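Putative Transcriptional Regulator (Rhodococcus sp., PDB 2IA2) is a putative transcriptional regulator of the IclR family that probably binds DNA through a helix-turn-helix domain and a small effector through a GAF-like C-terminal domain. Local coordinates at residues L24-C29 and R44-T49; L63-T68 and T76-E81; S114-A119 and R152-G157; T176-T181 and V200-L205; A207-M212 and N228-A233. One frame throughout, in Å; residues are numbered along the deposited sequence.

Contact 1: L24-C29 and R44-T49; sequences LAVIRC and RATDLT
The flat group met here is the A25-V26 peptide, since neither segment brings a ring or a guanidinium into the contact. The methyl T46 CG2 sits over one face of this peptide, and its closest atom is A25 O, 3.6 Å from T46 CG2. The contact belongs to the helix-turn-helix domain. Helix 18-28 packs here against the end of helix 39-46, where the chain turns toward helix 50-63.

T46 is the centre of the contact. Its OG1 stands between the backbone N and the carbonyl carbon (chi1 55°), and this leaves CG2 beside the backbone N, facing helix 18-28. OG1 is hydrogen-bonded back to V42 O within its own helix, which fixes the rotation and presents only the methyl to A25. V26 CG2 meets T46 CG2 at 4.2 Å, the two side chains crossing obliquely. V26 also packs on F56, L57 and L60 of helix 50-63, so it touches both helices of the motif.

D47 leaves the helix with positive phi in a Schellman motif. T49 follows at the N-cap of helix 50-63. The tight turn between the two helices is thus built by D47 to T49.

At the other end of the contact C29 faces A45. No hydrogen bond crosses, and the packing is apolar: C29 CB lies 3.9 Å from A45 CB and 4.0 Å from T46 CG2.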
# COMPACT_ATOMS: atom_id res chain seq x y z
N LEU A 24 -0.08 14.31 -15.98
CA LEU A 24 0.27 13.62 -14.75
C LEU A 24 1.00 14.53 -13.77
O LEU A 24 0.79 14.42 -12.56
CB LEU A 24 1.09 12.32 -15.05
CG LEU A 24 0.26 11.26 -15.82
CD1 LEU A 24 1.16 10.13 -16.31
CD2 LEU A 24 -0.84 10.72 -14.95
N ALA A 25 1.88 15.41 -14.30
CA ALA A 25 2.63 16.34 -13.47
C ALA A 25 1.69 17.30 -12.80
O ALA A 25 1.93 17.72 -11.67
CB ALA A 25 3.72 17.11 -14.29
N VAL A 26 0.62 17.67 -13.49
CA VAL A 26 -0.41 18.52 -12.91
C VAL A 26 -1.12 17.80 -11.71
O VAL A 26 -1.27 18.35 -10.64
CB VAL A 26 -1.43 19.01 -13.99
CG1 VAL A 26 -2.64 19.66 -13.36
CG2 VAL A 26 -0.76 19.98 -15.04
N ILE A 27 -1.47 16.53 -11.87
CA ILE A 27 -2.11 15.80 -10.77
C ILE A 27 -1.11 15.73 -9.62
O ILE A 27 -1.50 15.97 -8.47
CB ILE A 27 -2.48 14.32 -11.17
CG1 ILE A 27 -3.61 14.31 -12.20
CG2 ILE A 27 -2.83 13.47 -9.94
CD1 ILE A 27 -3.91 12.93 -12.79
N ARG A 28 0.17 15.45 -9.92
CA ARG A 28 1.19 15.29 -8.86
C ARG A 28 1.53 16.60 -8.11
O ARG A 28 2.14 16.56 -7.03
CB ARG A 28 2.54 14.76 -9.44
CG ARG A 28 2.51 13.39 -10.06
CD ARG A 28 2.74 12.27 -9.12
NE ARG A 28 3.91 12.41 -8.24
CZ ARG A 28 5.05 11.74 -8.39
NH1 ARG A 28 5.22 10.94 -9.43
NH2 ARG A 28 6.03 11.88 -7.50
N CYS A 29 1.19 17.74 -8.68
CA CYS A 29 1.58 19.01 -8.04
C CYS A 29 0.72 19.37 -6.81
O CYS A 29 1.08 20.27 -6.07
CB CYS A 29 1.70 20.18 -9.07
SG CYS A 29 0.12 21.00 -9.35
N ARG A 44 3.47 27.44 -12.45
CA ARG A 44 4.75 27.53 -11.75
C ARG A 44 5.26 26.20 -11.23
O ARG A 44 6.43 25.90 -11.33
CB ARG A 44 4.63 28.47 -10.56
CG ARG A 44 5.97 28.96 -9.97
CD ARG A 44 5.74 29.53 -8.56
NE ARG A 44 6.91 30.26 -8.04
CZ ARG A 44 6.93 30.92 -6.85
NH1 ARG A 44 5.85 30.95 -6.07
NH2 ARG A 44 8.04 31.56 -6.44
N ALA A 45 4.38 25.39 -10.66
CA ALA A 45 4.77 24.12 -10.04
C ALA A 45 5.17 23.04 -11.06
O ALA A 45 5.88 22.08 -10.70
CB ALA A 45 3.63 23.61 -9.19
N THR A 46 4.74 23.19 -12.32
CA THR A 46 4.94 22.17 -13.32
C THR A 46 5.85 22.69 -14.43
O THR A 46 6.03 21.99 -15.47
CB THR A 46 3.59 21.72 -13.92
OG1 THR A 46 2.92 22.87 -14.43
CG2 THR A 46 2.66 21.05 -12.86
N ASP A 47 6.41 23.89 -14.25
CA ASP A 47 7.32 24.47 -15.26
C ASP A 47 6.60 24.76 -16.59
O ASP A 47 7.19 24.74 -17.68
CB ASP A 47 8.53 23.56 -15.46
CG ASP A 47 9.49 23.62 -14.29
OD1 ASP A 47 9.59 24.69 -13.59
OD2 ASP A 47 10.22 22.62 -14.12
N LEU A 48 5.32 25.08 -16.48
CA LEU A 48 4.46 25.33 -17.65
C LEU A 48 4.10 26.82 -17.69
O LEU A 48 4.60 27.59 -16.90
CB LEU A 48 3.18 24.44 -17.61
CG LEU A 48 3.45 22.94 -17.78
CD1 LEU A 48 2.17 22.19 -17.77
CD2 LEU A 48 4.33 22.56 -19.04
N THR A 49 3.24 27.21 -18.63
CA THR A 49 2.70 28.57 -18.69
C THR A 49 1.22 28.48 -18.32
O THR A 49 0.66 27.39 -18.25
CB THR A 49 2.80 29.13 -20.10
OG1 THR A 49 2.10 28.26 -20.99
CG2 THR A 49 4.30 29.16 -20.61

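Contact 2: L63-T68 and T76-E81; sequences LGYVAT and TPRVLE
The Y65 and R78 side chains cross at about a right angle, in the winged part of the helix-turn-helix domain. Segment 63-68 runs from the end of helix 50-63 into the first strand of the wing. Segment 76-81 follows the second strand, 72-75.

The aliphatic part of R78 lies over one face of the Y65 ring. R78 CD forms a CH-pi contact, 4.1 Å from the ring centroid and 13° off its normal. R78 CG is closer to the rim, 3.6 Å from Y65 CE2. R78 leaves the backbone with CG anti to the backbone N, then bends at chi3 (-54°). This turns the guanidinium plane almost perpendicular to the ring, 87° apart. V79 meets the same ring at its edge. Its CG2 reaches Y65 CD2 at 4.0 Å. The phenol oxygen of Y65 makes a weak hydrogen bond to R28 of the second subunit.

T76 ties the two segments together beside this pair, once by its backbone N and once by its hydroxyl. G64 ends helix 50-63 with a Schellman motif, and its carbonyl faces T76. T76 N donates to Y65 O from above the carbonyl plane. T76 CG2 lies beside its backbone N, over the chain from G64 O to V66 C, and also reaches A67 CB at 3.9 Å.

T76 OG1 also accepts from R78 N, making an ST turn at the start of 76-81. Water 1 donates to G64 O and accepts from R78 NH2, so G64 O has two donors. The other is T76 OG1, 2.6 Å from G64 O, in the carbonyl plane and on a lone pair.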
# COMPACT_ATOMS: atom_id res chain seq x y z
N LEU A 63 -12.70 15.37 -17.31
CA LEU A 63 -12.57 13.97 -16.96
C LEU A 63 -13.00 13.65 -15.53
O LEU A 63 -13.18 12.49 -15.19
CB LEU A 63 -11.14 13.49 -17.19
CG LEU A 63 -10.75 13.45 -18.67
CD1 LEU A 63 -9.31 13.11 -18.84
CD2 LEU A 63 -11.61 12.38 -19.40
N GLY A 64 -13.17 14.65 -14.67
CA GLY A 64 -13.66 14.38 -13.31
C GLY A 64 -12.58 14.11 -12.27
O GLY A 64 -12.89 13.76 -11.11
N TYR A 65 -11.32 14.33 -12.68
CA TYR A 65 -10.16 14.15 -11.81
C TYR A 65 -9.84 15.42 -11.04
O TYR A 65 -9.22 15.37 -9.96
CB TYR A 65 -8.94 13.75 -12.63
CG TYR A 65 -9.02 12.34 -13.17
CD1 TYR A 65 -9.21 12.10 -14.51
CD2 TYR A 65 -8.88 11.25 -12.33
CE1 TYR A 65 -9.27 10.78 -15.02
CE2 TYR A 65 -8.95 9.94 -12.82
CZ TYR A 65 -9.15 9.71 -14.16
OH TYR A 65 -9.24 8.40 -14.62
N VAL A 66 -10.28 16.56 -11.58
CA VAL A 66 -9.97 17.84 -10.95
C VAL A 66 -11.29 18.54 -10.83
O VAL A 66 -12.15 18.35 -11.67
CB VAL A 66 -8.94 18.69 -11.78
CG1 VAL A 66 -8.87 20.12 -11.34
CG2 VAL A 66 -7.50 18.09 -11.71
N ALA A 67 -11.45 19.33 -9.77
CA ALA A 67 -12.59 20.23 -9.64
C ALA A 67 -12.10 21.67 -9.51
O ALA A 67 -10.93 21.92 -9.17
CB ALA A 67 -13.46 19.84 -8.47
N THR A 68 -12.99 22.61 -9.79
CA THR A 68 -12.64 24.03 -9.77
C THR A 68 -13.83 24.90 -9.36
O THR A 68 -14.98 24.50 -9.53
CB THR A 68 -12.03 24.52 -11.14
OG1 THR A 68 -11.55 25.88 -11.02
CG2 THR A 68 -13.04 24.41 -12.32
N THR A 76 -10.07 15.41 -7.06
CA THR A 76 -11.27 14.74 -6.62
C THR A 76 -10.88 13.30 -6.33
O THR A 76 -9.79 12.87 -6.74
CB THR A 76 -12.33 14.67 -7.75
OG1 THR A 76 -11.92 13.69 -8.69
CG2 THR A 76 -12.60 16.03 -8.44
N PRO A 77 -11.73 12.53 -5.61
CA PRO A 77 -11.47 11.10 -5.33
C PRO A 77 -11.41 10.20 -6.54
O PRO A 77 -11.07 9.04 -6.40
CB PRO A 77 -12.66 10.66 -4.44
CG PRO A 77 -13.71 11.76 -4.63
CD PRO A 77 -12.96 13.01 -4.95
N ARG A 78 -11.72 10.70 -7.74
CA ARG A 78 -11.60 9.83 -8.91
C ARG A 78 -10.16 9.44 -9.17
O ARG A 78 -9.88 8.39 -9.76
CB ARG A 78 -12.22 10.49 -10.14
CG ARG A 78 -12.23 9.56 -11.42
CD ARG A 78 -12.95 10.21 -12.62
NE ARG A 78 -14.26 10.61 -12.17
CZ ARG A 78 -15.44 10.14 -12.61
NH1 ARG A 78 -15.54 9.26 -13.59
NH2 ARG A 78 -16.56 10.60 -12.04
N VAL A 79 -9.23 10.28 -8.69
CA VAL A 79 -7.81 9.97 -8.84
C VAL A 79 -7.43 8.65 -8.19
O VAL A 79 -6.54 7.98 -8.67
CB VAL A 79 -6.95 11.17 -8.24
CG1 VAL A 79 -5.48 11.02 -8.59
CG2 VAL A 79 -7.53 12.50 -8.81
N LEU A 80 -8.12 8.25 -7.11
CA LEU A 80 -7.92 6.92 -6.52
C LEU A 80 -8.24 5.75 -7.44
O LEU A 80 -7.73 4.65 -7.21
CB LEU A 80 -8.73 6.76 -5.16
CG LEU A 80 -8.24 7.73 -4.07
CD1 LEU A 80 -9.17 7.61 -2.81
CD2 LEU A 80 -6.79 7.42 -3.69
N GLU A 81 -9.08 5.97 -8.44
CA GLU A 81 -9.39 4.92 -9.40
C GLU A 81 -8.15 4.51 -10.23
O GLU A 81 -8.11 3.44 -10.87
CB GLU A 81 -10.61 5.36 -10.25
CG GLU A 81 -11.81 5.86 -9.28
CD GLU A 81 -13.29 5.79 -9.80
OE1 GLU A 81 -13.61 4.89 -10.61
OE2 GLU A 81 -14.13 6.62 -9.34
O HOH W 1 -15.40 12.60 -9.80

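Contact 3: S114-A119 and R152-G157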
# COMPACT_ATOMS: atom_id res chain seq x y z
N SER A 114 14.40 -12.71 2.29
CA SER A 114 13.87 -13.55 3.39
C SER A 114 13.44 -12.70 4.56
O SER A 114 13.74 -11.50 4.64
CB SER A 114 14.93 -14.56 3.89
OG SER A 114 16.04 -13.83 4.39
N ILE A 115 12.69 -13.34 5.46
CA ILE A 115 12.28 -12.70 6.68
C ILE A 115 12.66 -13.62 7.82
O ILE A 115 12.98 -14.78 7.58
CB ILE A 115 10.75 -12.42 6.68
CG1 ILE A 115 9.97 -13.75 6.58
CG2 ILE A 115 10.42 -11.41 5.56
CD1 ILE A 115 8.52 -13.64 6.82
N LEU A 116 12.62 -13.12 9.05
CA LEU A 116 13.03 -13.90 10.21
C LEU A 116 11.84 -14.59 10.86
O LEU A 116 10.78 -13.99 11.03
CB LEU A 116 13.74 -13.00 11.24
CG LEU A 116 14.46 -13.72 12.38
CD1 LEU A 116 15.64 -14.53 11.85
CD2 LEU A 116 14.93 -12.73 13.43
N ASP A 117 12.02 -15.85 11.22
CA ASP A 117 11.02 -16.58 11.99
C ASP A 117 11.66 -17.33 13.16
O ASP A 117 12.18 -18.43 12.99
CB ASP A 117 10.25 -17.56 11.10
CG ASP A 117 9.05 -18.16 11.79
OD1 ASP A 117 8.84 -17.87 12.99
OD2 ASP A 117 8.31 -18.93 11.14
N GLY A 118 11.61 -16.73 14.34
CA GLY A 118 12.45 -17.15 15.44
C GLY A 118 13.90 -17.32 15.03
O GLY A 118 14.59 -16.35 14.72
N ALA A 119 14.37 -18.57 15.03
CA ALA A 119 15.79 -18.85 14.92
C ALA A 119 16.19 -19.09 13.46
O ALA A 119 17.37 -19.29 13.16
CB ALA A 119 16.16 -20.06 15.77
N ARG A 152 22.14 -13.07 9.57
CA ARG A 152 22.93 -12.11 10.36
C ARG A 152 22.47 -10.71 10.22
O ARG A 152 22.53 -9.94 11.17
CB ARG A 152 24.43 -12.24 10.07
CG ARG A 152 24.87 -13.60 10.53
CD ARG A 152 26.38 -13.78 10.45
NE ARG A 152 26.72 -15.15 10.81
CZ ARG A 152 27.95 -15.67 10.70
NH1 ARG A 152 28.97 -14.93 10.26
NH2 ARG A 152 28.15 -16.93 11.04
N VAL A 153 22.04 -10.36 9.02
CA VAL A 153 21.36 -9.09 8.78
C VAL A 153 20.09 -8.95 9.62
O VAL A 153 19.82 -7.88 10.22
CB VAL A 153 21.05 -8.91 7.25
CG1 VAL A 153 20.07 -7.76 7.00
CG2 VAL A 153 22.35 -8.64 6.48
N LEU A 154 19.26 -10.00 9.64
CA LEU A 154 17.99 -9.95 10.37
C LEU A 154 18.24 -9.89 11.88
O LEU A 154 17.57 -9.09 12.58
CB LEU A 154 17.04 -11.14 9.99
CG LEU A 154 16.49 -10.98 8.55
CD1 LEU A 154 16.01 -12.31 8.00
CD2 LEU A 154 15.34 -9.94 8.49
N LEU A 155 19.17 -10.71 12.37
CA LEU A 155 19.56 -10.69 13.77
C LEU A 155 20.12 -9.32 14.24
O LEU A 155 19.84 -8.89 15.37
CB LEU A 155 20.57 -11.78 14.06
CG LEU A 155 20.08 -13.21 13.85
CD1 LEU A 155 21.25 -14.20 14.01
CD2 LEU A 155 18.94 -13.53 14.80
N ALA A 156 20.89 -8.64 13.38
CA ALA A 156 21.41 -7.32 13.70
C ALA A 156 20.27 -6.33 13.90
O ALA A 156 20.43 -5.30 14.59
CB ALA A 156 22.38 -6.86 12.62
N GLY A 157 19.10 -6.64 13.34
CA GLY A 157 17.93 -5.78 13.44
C GLY A 157 17.16 -5.97 14.72
O GLY A 157 16.34 -5.16 15.04
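L154 CD1 is the first atom to meet the strand. It rests on the I115-L116 peptide, 3.6 Å from L116 N and equally far from I115 C. This is helix-on-sheet packing in the GAF-like C-terminal domain of the IclR family. Helix 149-156 covers strand 110-117 of the six-stranded antiparallel sheet. The segment axes approach to 8.5 Å and their directions differ by 58°.

L116 and L154 are the main pair. They slide past each other in opposite directions, with L116 CB 4.0 Å from L154 CB. L116 CG is anti to its backbone N (chi1 -168°), and L154 CG lies beside its own backbone N (chi1 -71°). This brings L154 CD1 onto the strand backbone. L155 joins farther along the helix, its CD2 4.3 Å from L116 CD2. No hydrogen bond crosses the two segments.

The next shell sets these groups in place. L154 packs on I121 of the neighbouring strand 120-127, and L155 touches A145 and I190 of helix 183-196. A145, which lies in a loop, also touches L116. The strand is held by its neighbours, S114 being backbone-bonded to A226 and I115 to V122.

One polar atom is caught in the packing. S114 OG is buried with no hydrogen-bond partner in the model, and the closest atom of the helix segment is L154 CD1, 3.9 Å from S114 OG.

Contact 4: T176-T181 and V200-L205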
# COMPACT_ATOMS: atom_id res chain seq x y z
N THR A 176 30.65 -26.25 8.66
CA THR A 176 31.82 -26.38 7.76
C THR A 176 33.03 -26.13 8.65
O THR A 176 32.84 -25.79 9.83
CB THR A 176 31.80 -25.33 6.59
OG1 THR A 176 32.12 -24.01 7.09
CG2 THR A 176 30.47 -25.28 5.91
N GLU A 177 34.24 -26.25 8.11
CA GLU A 177 35.45 -25.86 8.88
C GLU A 177 35.53 -24.36 9.16
O GLU A 177 36.32 -23.93 10.01
CB GLU A 177 36.76 -26.37 8.22
CG GLU A 177 36.99 -27.89 8.34
N ARG A 178 34.72 -23.56 8.47
CA ARG A 178 34.76 -22.10 8.69
C ARG A 178 33.62 -21.50 9.47
O ARG A 178 33.59 -20.29 9.65
CB ARG A 178 34.91 -21.36 7.38
CG ARG A 178 36.11 -21.84 6.64
CD ARG A 178 35.98 -21.44 5.22
NE ARG A 178 36.22 -20.01 5.09
CZ ARG A 178 37.37 -19.50 4.69
NH1 ARG A 178 38.37 -20.31 4.39
NH2 ARG A 178 37.50 -18.20 4.58
N THR A 179 32.68 -22.32 9.92
CA THR A 179 31.56 -21.82 10.69
C THR A 179 32.08 -21.22 12.00
O THR A 179 32.84 -21.85 12.72
CB THR A 179 30.52 -22.92 11.01
OG1 THR A 179 30.17 -23.60 9.81
CG2 THR A 179 29.27 -22.30 11.63
N ILE A 180 31.67 -19.98 12.27
CA ILE A 180 31.92 -19.34 13.57
C ILE A 180 31.38 -20.25 14.66
O ILE A 180 30.28 -20.82 14.56
CB ILE A 180 31.25 -17.97 13.66
CG1 ILE A 180 32.07 -16.94 12.91
CG2 ILE A 180 31.03 -17.57 15.11
CD1 ILE A 180 31.44 -15.52 12.90
N THR A 181 32.18 -20.40 15.71
CA THR A 181 31.85 -21.38 16.71
C THR A 181 31.58 -20.84 18.12
O THR A 181 31.08 -21.57 18.97
CB THR A 181 32.89 -22.50 16.70
OG1 THR A 181 32.22 -23.75 16.95
CG2 THR A 181 34.07 -22.20 17.69
N VAL A 200 28.78 -10.36 4.59
CA VAL A 200 29.32 -11.34 3.69
C VAL A 200 29.60 -12.60 4.44
O VAL A 200 30.26 -12.60 5.45
CB VAL A 200 30.58 -10.88 3.01
CG1 VAL A 200 31.07 -11.90 2.08
CG2 VAL A 200 30.36 -9.61 2.29
N LEU A 201 29.03 -13.69 3.95
CA LEU A 201 29.21 -14.98 4.55
C LEU A 201 30.02 -15.85 3.65
O LEU A 201 29.64 -16.09 2.56
CB LEU A 201 27.87 -15.62 4.85
CG LEU A 201 27.95 -16.68 5.90
CD1 LEU A 201 26.86 -16.53 6.85
CD2 LEU A 201 27.96 -18.02 5.27
N ASP A 202 31.18 -16.26 4.13
CA ASP A 202 32.16 -16.96 3.31
C ASP A 202 32.24 -18.40 3.74
O ASP A 202 32.97 -18.75 4.63
CB ASP A 202 33.53 -16.31 3.42
CG ASP A 202 34.56 -16.98 2.54
OD1 ASP A 202 34.21 -17.74 1.66
OD2 ASP A 202 35.74 -16.72 2.73
N GLN A 203 31.42 -19.22 3.12
CA GLN A 203 31.45 -20.69 3.29
C GLN A 203 31.26 -21.23 4.72
O GLN A 203 31.88 -22.22 5.08
CB GLN A 203 32.71 -21.30 2.64
CG GLN A 203 33.14 -20.60 1.37
CD GLN A 203 34.33 -21.23 0.72
OE1 GLN A 203 34.33 -22.42 0.48
NE2 GLN A 203 35.33 -20.42 0.37
N GLU A 204 30.39 -20.59 5.50
CA GLU A 204 30.08 -21.09 6.84
C GLU A 204 28.85 -22.01 6.83
O GLU A 204 28.60 -22.74 7.81
CB GLU A 204 29.83 -19.93 7.79
CG GLU A 204 31.07 -19.07 8.04
CD GLU A 204 30.87 -18.06 9.15
OE1 GLU A 204 30.33 -18.44 10.21
OE2 GLU A 204 31.24 -16.89 8.99
N LEU A 205 28.11 -21.97 5.72
CA LEU A 205 26.90 -22.78 5.58
C LEU A 205 27.28 -24.04 4.81
O LEU A 205 27.06 -25.16 5.26
CB LEU A 205 25.78 -21.99 4.87
CG LEU A 205 24.41 -22.68 4.70
CD1 LEU A 205 23.80 -23.16 6.02
CD2 LEU A 205 23.45 -21.74 3.96
O HOH W 2 34.84 -17.56 6.40
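An ST turn and a type I beta turn overlap at T176-T179, in the loop before helix 183-196 of the GAF-like C-terminal domain. This loop packs against the chain where it leaves edge strand 199-202 of the sheet.

Two threonine hydroxyls grip successive carbonyls. T176 OG1 donates to Q203 O at 2.7 Å, in the carbonyl plane and on a lone pair. T179 OG1 does the same to E204 O. Both hydroxyls also accept within the loop: T176 OG1 takes R178 N, and T179 OG1 takes T176 N. The donating protons are therefore turned toward segment 200-205.

The E204 side chain is extended beyond CG and lies across the loop, its CG 3.2 Å from R178 O. I180 N points at E204 OE1 almost straight (176°), but meets it from above the carboxylate plane. The same oxygen forms a salt bridge with R152, so the buried carboxylate has a positive charge beside it. This would tend to keep it ionised.

R178 bends at chi3 (74°) to bring its guanidinium to D202. The two groups cross obliquely, with planes 54° apart. D202 OD1 is taken by R210 in a second salt bridge and by Q203 NE2 on its syn lone pair. Water 2 links R178 NE to D202 O. The bridge itself runs from R178 NH2 to D202 OD2, 3.0 Å.

Contact 5: A207-M212 and N228-A233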
# COMPACT_ATOMS: atom_id res chain seq x y z
N ALA A 207 30.55 -25.53 2.06
CA ALA A 207 31.87 -25.25 1.47
C ALA A 207 31.68 -24.85 -0.00
O ALA A 207 30.86 -25.41 -0.67
CB ALA A 207 32.80 -26.49 1.57
N GLY A 208 32.46 -23.89 -0.49
CA GLY A 208 32.31 -23.47 -1.89
C GLY A 208 31.16 -22.50 -2.14
O GLY A 208 30.90 -22.15 -3.29
N LEU A 209 30.44 -22.10 -1.10
CA LEU A 209 29.28 -21.19 -1.30
C LEU A 209 29.48 -19.89 -0.58
O LEU A 209 29.82 -19.90 0.59
CB LEU A 209 27.96 -21.84 -0.82
CG LEU A 209 26.65 -21.02 -0.72
CD1 LEU A 209 26.14 -20.63 -2.10
CD2 LEU A 209 25.63 -21.87 -0.11
N ARG A 210 29.22 -18.78 -1.26
CA ARG A 210 29.26 -17.47 -0.61
C ARG A 210 27.94 -16.71 -0.76
O ARG A 210 27.24 -16.88 -1.74
CB ARG A 210 30.37 -16.64 -1.20
CG ARG A 210 31.73 -17.04 -0.69
CD ARG A 210 32.78 -16.14 -1.22
NE ARG A 210 34.08 -16.65 -0.85
CZ ARG A 210 35.15 -16.56 -1.63
NH1 ARG A 210 35.07 -15.99 -2.84
NH2 ARG A 210 36.32 -17.04 -1.18
N SER A 211 27.62 -15.85 0.20
CA SER A 211 26.36 -15.06 0.17
C SER A 211 26.68 -13.71 0.68
O SER A 211 27.53 -13.60 1.56
CB SER A 211 25.33 -15.67 1.10
OG SER A 211 24.96 -16.95 0.58
N MSE A 212 25.96 -12.70 0.19
CA MSE A 212 26.03 -11.36 0.78
C MSE A 212 24.63 -10.76 0.88
O MSE A 212 23.83 -10.99 -0.01
CB MSE A 212 26.94 -10.45 -0.03
CG MSE A 212 26.51 -10.20 -1.47
SE MSE A 212 27.96 -10.76 -2.78
CE MSE A 212 28.07 -12.79 -2.38
N ASN A 228 19.58 -10.83 -0.64
CA ASN A 228 20.92 -11.34 -0.86
C ASN A 228 21.25 -11.55 -2.32
O ASN A 228 20.38 -11.44 -3.19
CB ASN A 228 21.19 -12.62 -0.01
CG ASN A 228 20.85 -13.93 -0.72
OD1 ASN A 228 20.29 -13.93 -1.81
ND2 ASN A 228 21.20 -15.07 -0.08
N ILE A 229 22.54 -11.78 -2.56
CA ILE A 229 23.04 -12.44 -3.76
C ILE A 229 23.77 -13.67 -3.22
O ILE A 229 24.48 -13.56 -2.24
CB ILE A 229 24.06 -11.56 -4.52
CG1 ILE A 229 23.39 -10.29 -5.06
CG2 ILE A 229 24.73 -12.36 -5.65
CD1 ILE A 229 24.37 -9.19 -5.47
N SER A 230 23.60 -14.83 -3.84
CA SER A 230 24.33 -16.02 -3.40
C SER A 230 25.12 -16.55 -4.59
O SER A 230 24.62 -16.57 -5.73
CB SER A 230 23.34 -17.09 -2.89
OG SER A 230 24.02 -18.12 -2.17
N THR A 231 26.34 -17.02 -4.33
CA THR A 231 27.25 -17.42 -5.43
C THR A 231 28.30 -18.44 -5.02
O THR A 231 28.77 -18.43 -3.86
CB THR A 231 27.91 -16.16 -6.09
OG1 THR A 231 28.45 -16.54 -7.35
CG2 THR A 231 28.98 -15.54 -5.20
N PRO A 232 28.68 -19.35 -5.94
CA PRO A 232 29.84 -20.21 -5.63
C PRO A 232 31.07 -19.38 -5.33
O PRO A 232 31.30 -18.36 -5.97
CB PRO A 232 30.04 -21.05 -6.93
CG PRO A 232 28.63 -21.14 -7.46
CD PRO A 232 28.10 -19.71 -7.25
N ALA A 233 31.83 -19.80 -4.34
CA ALA A 233 33.08 -19.12 -4.05
C ALA A 233 33.98 -19.04 -5.31
O ALA A 233 34.72 -18.04 -5.49
CB ALA A 233 33.80 -19.84 -2.90
O HOH W 3 32.17 -15.85 -4.70
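Strands 209-217 and 223-232 form an antiparallel beta hairpin, and this contact lies at its open end. R210-T231 and M212-I229 are hydrogen-bonded pairs. R210 N donates to T231 O at 2.7 Å and T231 N returns the bond to R210 O, each nearly along the C=O axis. A233 N extends the ladder to G208 O, but from above the carbonyl plane.

S211 and S230 form a non-hydrogen-bonded pair on one face. Their hydroxyls are linked by a hydrogen bond, S211 OG to S230 OG 3.1 Å. L209 CD1 covers the same hydroxyl, 3.3 Å from S230 OG.

R210, M212, I229 and T231 point to the other face. R210, beside D202 of strand 199-202, runs extended from CG to NE and lays its guanidinium under A233. A233 CB stands 3.7 Å above the plane, over its centre. Selenomethionine M212 bends at chi2 and chi3. Its CG meets I229 CB at 4.1 Å, and its CE reaches T231 CG2. Helices 238-244 and 246-264 touch M212 from this side.

Such regular pairing with a helix-covered face is typical of the central antiparallel sheet of GAF-like domains.

How the contacts relate
The contacts fall into two groups. Contacts 1 and 2 lie in the probable DNA-binding part, the helix-turn-helix region, with centres 16 Å apart, and touch through I27 CG2 and V79 CG1 at 3.8 Å. Both also touch the second subunit. Contacts 3, 4 and 5 share the sheet of the C-terminal domain. Contact 3 meets contact 4 through R152 NH2 and E204 OE1, 2.8 Å. Contact 4 meets contact 5 through D202 OD1 and R210 NE, 2.7 Å. Contacts 3 and 5 do not touch, their nearest atoms being about 6 Å apart. The two groups are well separated: centres of contacts 1 and 3 are about 43 Å apart, those of contacts 2 and 4 about 57 Å.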